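Local coordinates for catalase (Pseudomonas syringae, PDB 1M7S), which decomposes hydrogen peroxide into water and oxygen with a heme cofactor, protecting the cell from the toxic effects of the peroxide, at residues N118-G123 / V306-A311. Numbering follows the deposited sequence.
With HEM (protoporphyrin IX containing Fe), chain E.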
ATOM      1  N   ASN A 118       6.735  23.515  11.596  1.00 11.44           N
ATOM      2  CA  ASN A 118       6.100  23.920  10.328  1.00 10.12           C
ATOM      3  C   ASN A 118       4.619  24.263  10.538  1.00  9.42           C
ATOM      4  O   ASN A 118       3.890  23.514  11.154  1.00 11.57           O
ATOM      5  CB  ASN A 118       6.204  22.835   9.261  1.00 11.82           C
ATOM      6  CG  ASN A 118       7.621  22.478   8.852  1.00 12.04           C
ATOM      7  OD1 ASN A 118       8.581  23.212   9.153  1.00 10.63           O
ATOM      8  ND2 ASN A 118       7.711  21.353   8.142  1.00 12.01           N
ATOM      9  N   TRP A 119       4.260  25.424  10.041  1.00  6.92           N
ATOM     10  CA  TRP A 119       2.916  25.914  10.009  1.00  7.72           C
ATOM     11  C   TRP A 119       2.479  25.999   8.551  1.00  5.84           C
ATOM     12  O   TRP A 119       3.102  26.702   7.755  1.00  7.38           O
ATOM     13  CB  TRP A 119       2.795  27.327  10.594  1.00  7.76           C
ATOM     14  CG  TRP A 119       1.402  27.890  10.437  1.00  7.61           C
ATOM     15  CD1 TRP A 119       0.224  27.228  10.700  1.00  8.12           C
ATOM     16  CD2 TRP A 119       1.050  29.198  10.028  1.00  8.29           C
ATOM     17  NE1 TRP A 119      -0.832  28.062  10.435  1.00  7.65           N
ATOM     18  CE2 TRP A 119      -0.357  29.275  10.031  1.00  7.89           C
ATOM     19  CE3 TRP A 119       1.790  30.321   9.647  1.00 11.80           C
ATOM     20  CZ2 TRP A 119      -1.040  30.450   9.693  1.00 10.96           C
ATOM     21  CZ3 TRP A 119       1.103  31.479   9.297  1.00 11.73           C
ATOM     22  CH2 TRP A 119      -0.298  31.526   9.315  1.00 12.00           C
ATOM     23  N   ASP A 120       1.343  25.400   8.214  1.00  8.87           N
ATOM     24  CA  ASP A 120       0.837  25.469   6.827  1.00  6.75           C
ATOM     25  C   ASP A 120      -0.409  26.337   6.761  1.00  8.22           C
ATOM     26  O   ASP A 120      -1.435  26.106   7.457  1.00  7.18           O
ATOM     27  CB  ASP A 120       0.387  24.068   6.344  1.00  8.10           C
ATOM     28  CG  ASP A 120       1.500  23.064   6.195  1.00 10.84           C
ATOM     29  OD1 ASP A 120       1.205  21.858   6.136  1.00  8.84           O
ATOM     30  OD2 ASP A 120       2.697  23.448   6.185  1.00 11.43           O
ATOM     31  N   LEU A 121      -0.364  27.333   5.913  1.00  6.85           N
ATOM     32  CA  LEU A 121      -1.530  28.167   5.670  1.00  5.24           C
ATOM     33  C   LEU A 121      -2.116  27.688   4.325  1.00  4.74           C
ATOM     34  O   LEU A 121      -1.657  28.076   3.254  1.00  5.91           O
ATOM     35  CB  LEU A 121      -1.137  29.631   5.643  1.00  6.64           C
ATOM     36  CG  LEU A 121      -2.309  30.572   5.361  1.00  9.42           C
ATOM     37  CD1 LEU A 121      -3.498  30.374   6.292  1.00  9.15           C
ATOM     38  CD2 LEU A 121      -1.788  32.033   5.427  1.00 10.80           C
ATOM     39  N   VAL A 122      -3.134  26.840   4.346  1.00  5.17           N
ATOM     40  CA  VAL A 122      -3.672  26.225   3.106  1.00  7.20           C
ATOM     41  C   VAL A 122      -4.880  27.019   2.614  1.00  8.34           C
ATOM     42  O   VAL A 122      -5.967  26.869   3.197  1.00  6.90           O
ATOM     43  CB  VAL A 122      -4.061  24.775   3.418  1.00  7.95           C
ATOM     44  CG1 VAL A 122      -4.405  24.031   2.128  1.00  7.95           C
ATOM     45  CG2 VAL A 122      -2.906  24.077   4.135  1.00  9.59           C
ATOM     46  N   GLY A 123      -4.606  27.925   1.667  1.00  5.63           N
ATOM     47  CA  GLY A 123      -5.699  28.822   1.253  1.00  7.26           C
ATOM     48  C   GLY A 123      -6.086  28.639  -0.218  1.00  7.08           C
ATOM     49  O   GLY A 123      -5.655  27.759  -0.884  1.00  7.16           O
ATOM     50  N   VAL A 306       4.945  17.086  -1.328  1.00  7.51           N
ATOM     51  CA  VAL A 306       4.721  18.011  -0.217  1.00  6.79           C
ATOM     52  C   VAL A 306       3.376  17.716   0.425  1.00  7.34           C
ATOM     53  O   VAL A 306       2.382  17.377  -0.229  1.00  8.28           O
ATOM     54  CB  VAL A 306       4.902  19.464  -0.665  1.00  8.87           C
ATOM     55  CG1 VAL A 306       3.764  19.979  -1.559  1.00  8.12           C
ATOM     56  CG2 VAL A 306       5.148  20.380   0.536  1.00  8.34           C
ATOM     57  N   ALA A 307       3.308  17.825   1.747  1.00  5.26           N
ATOM     58  CA  ALA A 307       2.126  17.513   2.548  1.00  5.11           C
ATOM     59  C   ALA A 307       1.656  18.786   3.255  1.00  8.94           C
ATOM     60  O   ALA A 307       2.291  19.205   4.229  1.00  9.38           O
ATOM     61  CB  ALA A 307       2.479  16.411   3.542  1.00  9.20           C
ATOM     62  N   MET A 308       0.691  19.474   2.640  1.00  4.71           N
ATOM     63  CA  MET A 308       0.162  20.704   3.245  1.00  6.21           C
ATOM     64  C   MET A 308      -1.017  20.345   4.138  1.00  7.79           C
ATOM     65  O   MET A 308      -1.892  19.615   3.645  1.00  8.50           O
ATOM     66  CB  MET A 308      -0.359  21.635   2.138  1.00  6.53           C
ATOM     67  CG  MET A 308       0.662  22.077   1.086  1.00  7.54           C
ATOM     68  SD  MET A 308       1.806  23.243   1.924  1.00  8.26           S
ATOM     69  CE  MET A 308       2.765  23.763   0.499  1.00  8.13           C
ATOM     70  N   ALA A 309      -1.066  20.776   5.396  1.00  6.72           N
ATOM     71  CA  ALA A 309      -2.208  20.385   6.232  1.00  7.76           C
ATOM     72  C   ALA A 309      -2.496  21.454   7.265  1.00  8.42           C
ATOM     73  O   ALA A 309      -1.585  21.841   8.009  1.00  9.82           O
ATOM     74  CB  ALA A 309      -1.802  19.077   6.953  1.00  6.76           C
ATOM     75  N   PRO A 310      -3.740  21.823   7.424  1.00  9.41           N
ATOM     76  CA  PRO A 310      -4.163  22.783   8.437  1.00  9.97           C
ATOM     77  C   PRO A 310      -3.789  22.256   9.806  1.00 10.97           C
ATOM     78  O   PRO A 310      -3.553  23.025  10.737  1.00 13.79           O
ATOM     79  CB  PRO A 310      -5.664  23.041   8.204  1.00  9.63           C
ATOM     80  CG  PRO A 310      -5.808  22.642   6.752  1.00  7.89           C
ATOM     81  CD  PRO A 310      -4.885  21.429   6.558  1.00  7.01           C
ATOM     82  N   ALA A 311      -3.619  20.934  10.028  1.00 10.42           N
ATOM     83  CA  ALA A 311      -3.219  20.381  11.289  1.00 10.23           C
ATOM     84  C   ALA A 311      -1.755  20.761  11.609  1.00 12.40           C
ATOM     85  O   ALA A 311      -1.401  20.525  12.764  1.00 10.40           O
ATOM     86  CB  ALA A 311      -3.326  18.860  11.330  1.00  9.70           C
TER
HETATM   87  CHA HEM E 600      -6.229  19.867  -0.785  1.00  6.54           C
HETATM   88  CHB HEM E 600      -7.733  24.406  -0.035  1.00  8.71           C
HETATM   89  CHC HEM E 600     -11.811  22.716   1.932  1.00  7.82           C
HETATM   90  CHD HEM E 600      -9.867  18.261   2.075  1.00  4.96           C
HETATM   91  C1A HEM E 600      -6.303  21.240  -0.756  1.00  5.59           C
HETATM   92  C2A HEM E 600      -5.279  22.147  -1.327  1.00  6.48           C
HETATM   93  C3A HEM E 600      -5.695  23.396  -1.120  1.00  7.07           C
HETATM   94  C4A HEM E 600      -6.980  23.321  -0.446  1.00  8.02           C
HETATM   95  CMA HEM E 600      -5.002  24.717  -1.479  1.00  5.75           C
HETATM   96  CAA HEM E 600      -3.997  21.615  -1.991  1.00  7.84           C
HETATM   97  CBA HEM E 600      -2.721  21.684  -1.087  1.00  7.61           C
HETATM   98  CGA HEM E 600      -1.486  21.312  -1.950  1.00  6.17           C
HETATM   99  O1A HEM E 600      -0.969  20.217  -1.616  1.00  7.71           O
HETATM  100  O2A HEM E 600      -1.197  22.191  -2.785  1.00  8.89           O
HETATM  101  C1B HEM E 600      -8.950  24.355   0.589  1.00 10.69           C
HETATM  102  C2B HEM E 600      -9.704  25.501   1.080  1.00 12.34           C
HETATM  103  C3B HEM E 600     -10.848  25.028   1.616  1.00 11.49           C
HETATM  104  C4B HEM E 600     -10.824  23.597   1.487  1.00 11.68           C
HETATM  105  CMB HEM E 600      -9.224  26.952   0.943  1.00 13.07           C
HETATM  106  CAB HEM E 600     -12.034  25.754   2.251  1.00 12.55           C
HETATM  107  CBB HEM E 600     -11.946  26.935   2.833  1.00 14.70           C
HETATM  108  C1C HEM E 600     -11.579  21.398   2.231  1.00  7.92           C
HETATM  109  C2C HEM E 600     -12.387  20.594   3.119  1.00  6.72           C
HETATM  110  C3C HEM E 600     -11.839  19.373   3.182  1.00  7.04           C
HETATM  111  C4C HEM E 600     -10.700  19.373   2.288  1.00  7.13           C
HETATM  112  CMC HEM E 600     -13.623  21.084   3.920  1.00  8.55           C
HETATM  113  CAC HEM E 600     -12.258  18.122   3.978  1.00  7.65           C
HETATM  114  CBC HEM E 600     -12.738  18.162   5.234  1.00  8.77           C
HETATM  115  C1D HEM E 600      -8.745  18.320   1.239  1.00  5.78           C
HETATM  116  C2D HEM E 600      -7.911  17.176   0.910  1.00  7.57           C
HETATM  117  C3D HEM E 600      -6.915  17.606   0.132  1.00  7.26           C
HETATM  118  C4D HEM E 600      -7.093  19.029  -0.052  1.00  7.23           C
HETATM  119  CMD HEM E 600      -8.230  15.759   1.417  1.00  7.55           C
HETATM  120  CAD HEM E 600      -5.746  16.782  -0.481  1.00  7.99           C
HETATM  121  CBD HEM E 600      -4.482  16.924   0.443  1.00  4.38           C
HETATM  122  CGD HEM E 600      -3.337  16.007   0.057  1.00  5.61           C
HETATM  123  O1D HEM E 600      -2.171  16.386   0.427  1.00  7.85           O
HETATM  124  O2D HEM E 600      -3.507  14.925  -0.556  1.00  6.10           O
HETATM  125  NA  HEM E 600      -7.333  22.002  -0.283  1.00  7.82           N
HETATM  126  NB  HEM E 600      -9.644  23.195   0.869  1.00  8.78           N
HETATM  127  NC  HEM E 600     -10.567  20.622   1.709  1.00  8.38           N
HETATM  128  ND  HEM E 600      -8.179  19.444   0.671  1.00  4.94           N
HETATM  129 FE   HEM E 600      -8.903  21.316   0.803  1.00  7.98          FE
HETATM  130  O   HOH W   1      -2.799  25.787   9.853  1.00 13.71           O
HETATM  131  O   HOH W   2     -10.405  21.698  -1.182  1.00 25.12           O
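At the heme-side wall of the catalase beta-barrel, D120 and V122 of strand 117-124 meet M308, A309 and P310 of the extended loop that follows helix 299-304. D120 makes the polar link: its OD1 accepts the backbone N-H of A309 at 2.6 Å, with an N-H...O angle of 158°. The amide comes to the anti side of OD1, 16° out of the carboxylate plane. The first torsion of D120 places CG, and the carboxylate beyond it, facing the 306-311 segment. N312 ND2 is a second donor to OD1, while OD2 forms a salt bridge with K111 of the adjoining strand, so this buried carboxylate is held at both oxygens and probably kept ionised. Aspartate suits the place because it is short and offers two acceptors.

Two residues along, V122 points to the same side of the strand and uses its branching to serve two neighbours. CG2 packs against M308 CB at 4.1 Å and against the P310 ring at CD, also 4.1 Å, whereas CG1 lies 3.6 Å from heme C3A. M308 CG lies 3.7 Å from O1A of a heme propionate; the bend at chi2 (-71°) places SD, which passes D120 loosely, and the end of this flexible chain leads away from the strand. P310 also packs on Y332 of helix 323-339, by similarity the axial iron ligand, and so stands between that helix and V122. Farther from the heme, a water donates hydrogen bonds to D120 O and P310 O and accepts a weak one from W119 NE1.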